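Local coordinates for protein homoserine kinase (Cytophaga hutchinsonii, PDB 4P52) that probably phosphorylates the hydroxyl group of L-homoserine with ATP, giving O-phospho-L-homoserine, as a member of the GHMP kinase family, at residues I301-A304 with M305-G308; K307-A311 with I312-S316. All blocks are in the same frame, centred on the assembly; numbering follows the deposited sequence.

Overall arrangement
Both contacts are local and follow each other along one piece of chain, the C-terminal half of helix 295-310 and the loop that follows it. Contact 1 (301-304 with 305-308) joins successive turns of that helix and closes no loop. Contact 2 (307-311 with 312-316) begins on K307 and G308, where contact 1 ends, and closes the turn that leads out of the helix into strand 316-322, an outermost strand, within this chain, of a four-stranded antiparallel sheet. Neither nests in the other nor crosses it; the centres of contact 1 and contact 2 lie about 9 Å apart. K306 of contact 1 reaches S316 of contact 2, helix to strand.

Contact 1 of 2, residues I301-A304 with M305-G308; sequences IGQA and MKKG
I301 and M305, a selenomethionine, meet one turn apart on the inner side of helix 295-310, where the backbone and the side chains both join the two segments. Four i to i+4 hydrogen bonds make up the backbone part. M305 N to I301 O (3.0 Å) and K306 N to G302 O (2.9 Å) are nearly straight, with N-H...O angles of 162° and 172°. K307 N to Q303 O and G308 N to A304 O are both 3.1 Å long and more bent, the donor of the first standing above the carbonyl plane. This unbroken series is the evidence for regular alpha-helix across 301-308.

Apolar contact joins the CG2 branch methyl of I301 to the terminal methyl of M305. I301 CG2 lies 3.8 Å from M305 CE, and the two side chains cross at a slant. CG2 is anti to the backbone N of I301, while the bend at chi3 of M305 (-66°) turns CE back toward it. Nearer the backbone, M305 CG passes 3.4 Å from I301 O.

On the outer side the contact is made by long polar chains. Q303 and K306 lie alongside each other and point the same way, the Q303 amide meeting the lysine's methylenes: OE1 of Q303 is 3.8 Å from K306 CE. Bends at chi3 and chi4 carry the K306 ammonium away from the amide, and NZ makes a weak hydrogen bond to S316 OG.

Around the helix, M305 packs against V267 and A271 of helix 264-273 and T196 and I198 of strand 194-200. I301 also touches A271 and reaches A290 and S292 of strand 288-292, so this face bridges the neighbouring helix and the sheet.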
loop_
_atom_site.group_PDB
_atom_site.type_symbol
_atom_site.label_atom_id
_atom_site.label_comp_id
_atom_site.label_asym_id
_atom_site.label_seq_id
_atom_site.Cartn_x
_atom_site.Cartn_y
_atom_site.Cartn_z
ATOM N N ILE A 301 -0.747 -16.812 22.362
ATOM C CA ILE A 301 -1.356 -17.002 21.067
ATOM C C ILE A 301 -1.009 -18.390 20.507
ATOM O O ILE A 301 -1.877 -19.103 20.039
ATOM C CB ILE A 301 -0.991 -15.864 20.091
ATOM C CG1 ILE A 301 -1.771 -14.593 20.461
ATOM C CG2 ILE A 301 -1.315 -16.236 18.653
ATOM C CD1 ILE A 301 -1.016 -13.311 20.159
ATOM N N GLY A 302 0.258 -18.764 20.571
ATOM C CA GLY A 302 0.712 -20.056 20.109
ATOM C C GLY A 302 0.006 -21.186 20.812
ATOM O O GLY A 302 -0.433 -22.128 20.164
ATOM N N GLN A 303 -0.122 -21.084 22.132
ATOM C CA GLN A 303 -0.854 -22.063 22.916
ATOM C C GLN A 303 -2.325 -22.193 22.534
ATOM O O GLN A 303 -2.876 -23.306 22.566
ATOM C CB GLN A 303 -0.683 -21.840 24.422
ATOM C CG GLN A 303 0.650 -22.365 24.962
ATOM C CD GLN A 303 1.104 -23.708 24.307
ATOM O OE1 GLN A 303 1.815 -23.718 23.256
ATOM N NE2 GLN A 303 0.684 -24.847 24.913
ATOM N N ALA A 304 -2.968 -21.088 22.172
ATOM C CA ALA A 304 -4.384 -21.149 21.805
ATOM C C ALA A 304 -4.607 -21.718 20.389
ATOM O O ALA A 304 -5.589 -22.429 20.135
ATOM C CB ALA A 304 -5.050 -19.791 21.974
HETATM N N MSE A 305 -3.684 -21.430 19.478
HETATM C CA MSE A 305 -3.729 -22.010 18.143
HETATM C C MSE A 305 -3.466 -23.507 18.217
HETATM O O MSE A 305 -4.214 -24.288 17.625
HETATM C CB MSE A 305 -2.797 -21.296 17.177
HETATM C CG MSE A 305 -3.198 -19.839 16.958
HETATM SE SE MSE A 305 -2.095 -19.029 15.506
HETATM C CE MSE A 305 -0.289 -19.020 16.289
ATOM N N LYS A 306 -2.432 -23.921 18.954
ATOM C CA LYS A 306 -2.185 -25.347 19.212
ATOM C C LYS A 306 -3.434 -26.057 19.740
ATOM O O LYS A 306 -3.761 -27.167 19.311
ATOM C CB LYS A 306 -1.022 -25.543 20.188
ATOM C CG LYS A 306 -0.844 -26.979 20.692
ATOM C CD LYS A 306 0.306 -27.139 21.687
ATOM C CE LYS A 306 1.670 -26.818 21.068
ATOM N NZ LYS A 306 2.059 -27.602 19.844
ATOM N N LYS A 307 -4.142 -25.407 20.650
ATOM C CA LYS A 307 -5.318 -26.004 21.254
ATOM C C LYS A 307 -6.448 -26.149 20.215
ATOM O O LYS A 307 -7.228 -27.106 20.269
ATOM C CB LYS A 307 -5.736 -25.166 22.462
ATOM C CG LYS A 307 -6.791 -25.776 23.343
ATOM C CD LYS A 307 -7.707 -24.712 23.936
ATOM C CE LYS A 307 -8.468 -25.240 25.158
ATOM N NZ LYS A 307 -9.505 -24.290 25.659
ATOM N N GLY A 308 -6.524 -25.213 19.260
ATOM C CA GLY A 308 -7.443 -25.326 18.116
ATOM C C GLY A 308 -7.174 -26.560 17.257
ATOM O O GLY A 308 -8.090 -27.300 16.946
#

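Contact 2 of 2, residues K307-A311 with I312-S316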
loop_
_atom_site.group_PDB
_atom_site.type_symbol
_atom_site.label_atom_id
_atom_site.label_comp_id
_atom_site.label_asym_id
_atom_site.label_seq_id
_atom_site.Cartn_x
_atom_site.Cartn_y
_atom_site.Cartn_z
ATOM N N LYS A 307 -4.142 -25.407 20.650
ATOM C CA LYS A 307 -5.318 -26.004 21.254
ATOM C C LYS A 307 -6.448 -26.149 20.215
ATOM O O LYS A 307 -7.228 -27.106 20.269
ATOM C CB LYS A 307 -5.736 -25.166 22.462
ATOM C CG LYS A 307 -6.791 -25.776 23.343
ATOM C CD LYS A 307 -7.707 -24.712 23.936
ATOM C CE LYS A 307 -8.468 -25.240 25.158
ATOM N NZ LYS A 307 -9.505 -24.290 25.659
ATOM N N GLY A 308 -6.524 -25.213 19.260
ATOM C CA GLY A 308 -7.443 -25.326 18.116
ATOM C C GLY A 308 -7.174 -26.560 17.257
ATOM O O GLY A 308 -8.090 -27.300 16.946
ATOM N N PHE A 309 -5.927 -26.814 16.894
ATOM C CA PHE A 309 -5.640 -27.980 16.067
ATOM C C PHE A 309 -5.722 -29.291 16.832
ATOM O O PHE A 309 -6.088 -30.306 16.251
ATOM C CB PHE A 309 -4.271 -27.878 15.396
ATOM C CG PHE A 309 -4.239 -26.984 14.194
ATOM C CD1 PHE A 309 -5.038 -27.232 13.102
ATOM C CD2 PHE A 309 -3.370 -25.901 14.138
ATOM C CE1 PHE A 309 -4.994 -26.404 11.982
ATOM C CE2 PHE A 309 -3.306 -25.083 13.007
ATOM C CZ PHE A 309 -4.123 -25.336 11.925
ATOM N N ASP A 310 -5.349 -29.283 18.110
ATOM C CA ASP A 310 -5.470 -30.461 18.940
ATOM C C ASP A 310 -6.916 -30.878 19.046
ATOM O O ASP A 310 -7.197 -32.066 19.115
ATOM C CB ASP A 310 -4.920 -30.236 20.344
ATOM C CG ASP A 310 -3.414 -30.058 20.361
ATOM O OD1 ASP A 310 -2.783 -30.209 19.302
ATOM O OD2 ASP A 310 -2.844 -29.749 21.428
ATOM N N ALA A 311 -7.837 -29.913 19.047
ATOM C CA ALA A 311 -9.255 -30.232 19.273
ATOM C C ALA A 311 -9.856 -30.936 18.045
ATOM O O ALA A 311 -10.968 -31.479 18.107
ATOM C CB ALA A 311 -10.039 -28.975 19.613
ATOM N N ILE A 312 -9.141 -30.893 16.916
ATOM C CA ILE A 312 -9.538 -31.666 15.758
ATOM C C ILE A 312 -8.516 -32.745 15.420
ATOM O O ILE A 312 -8.532 -33.303 14.339
ATOM C CB ILE A 312 -9.925 -30.767 14.567
ATOM C CG1 ILE A 312 -8.731 -29.944 14.057
ATOM C CG2 ILE A 312 -11.148 -29.927 14.929
ATOM C CD1 ILE A 312 -9.024 -29.230 12.759
ATOM N N ASN A 313 -7.646 -33.044 16.386
ATOM C CA ASN A 313 -6.721 -34.172 16.332
ATOM C C ASN A 313 -5.690 -34.020 15.217
ATOM O O ASN A 313 -5.295 -34.990 14.571
ATOM C CB ASN A 313 -7.467 -35.516 16.263
ATOM C CG ASN A 313 -6.565 -36.713 16.584
ATOM O OD1 ASN A 313 -5.659 -36.612 17.395
ATOM N ND2 ASN A 313 -6.827 -37.858 15.951
ATOM N N ILE A 314 -5.253 -32.784 14.995
ATOM C CA ILE A 314 -4.163 -32.535 14.069
ATOM C C ILE A 314 -2.916 -32.047 14.813
ATOM O O ILE A 314 -2.979 -31.058 15.540
ATOM C CB ILE A 314 -4.598 -31.552 12.963
ATOM C CG1 ILE A 314 -5.717 -32.190 12.129
ATOM C CG2 ILE A 314 -3.407 -31.177 12.111
ATOM C CD1 ILE A 314 -6.277 -31.319 11.046
ATOM N N GLY A 315 -1.801 -32.770 14.646
ATOM C CA GLY A 315 -0.513 -32.400 15.229
ATOM C C GLY A 315 -0.001 -31.065 14.694
ATOM O O GLY A 315 -0.353 -30.653 13.584
ATOM N N SER A 316 0.833 -30.389 15.478
ATOM C CA SER A 316 1.153 -28.999 15.208
ATOM C C SER A 316 2.530 -28.641 15.819
ATOM O O SER A 316 2.917 -29.161 16.876
ATOM C CB SER A 316 0.004 -28.071 15.732
ATOM O OG SER A 316 -0.152 -28.044 17.168
#
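A Schellman motif ends helix 295-310, with N313 as its C-prime residue, and the carbonyls of F309 and D310 carry its bonds. I314 N donates to F309 O at 2.9 Å with an N-H...O angle of 165°, the 6→1 bond. N313 N reaches D310 O at 2.9 Å, from above the carbonyl plane, and closes a type I turn from D310 to N313. The positive phi of N313 (65°) turns the chain back. F309 O also accepts I312 N at 3.2 Å; this donor and I314 N come from opposite faces of the carbonyl plane, so the oxygen is held by two bonds.

The apolar side chains of F309, I312 and I314 gather beside the motif. The F309 ring is flanked obliquely by I314 CB, 4.3 Å from its CD1, and by I312 CD1, 4.5 Å from the same ring atom. With chi1 at 64°, I312 CG1 sits between its own backbone N and carbonyl carbon, which brings it to 3.5 Å from F309 O. A separate, looser contact sets S316 CB 4.3 Å from F309 CB.

F309 and S316 both touch I198 of strand 194-200, while I314, like F309, packs on P200. The helix end and the turn thus pack on strand 194-200, and the chain runs on into strand 316-322 beside it, the hydrophobic contact between F309 and I314 spanning the turn as is common in Schellman C-caps.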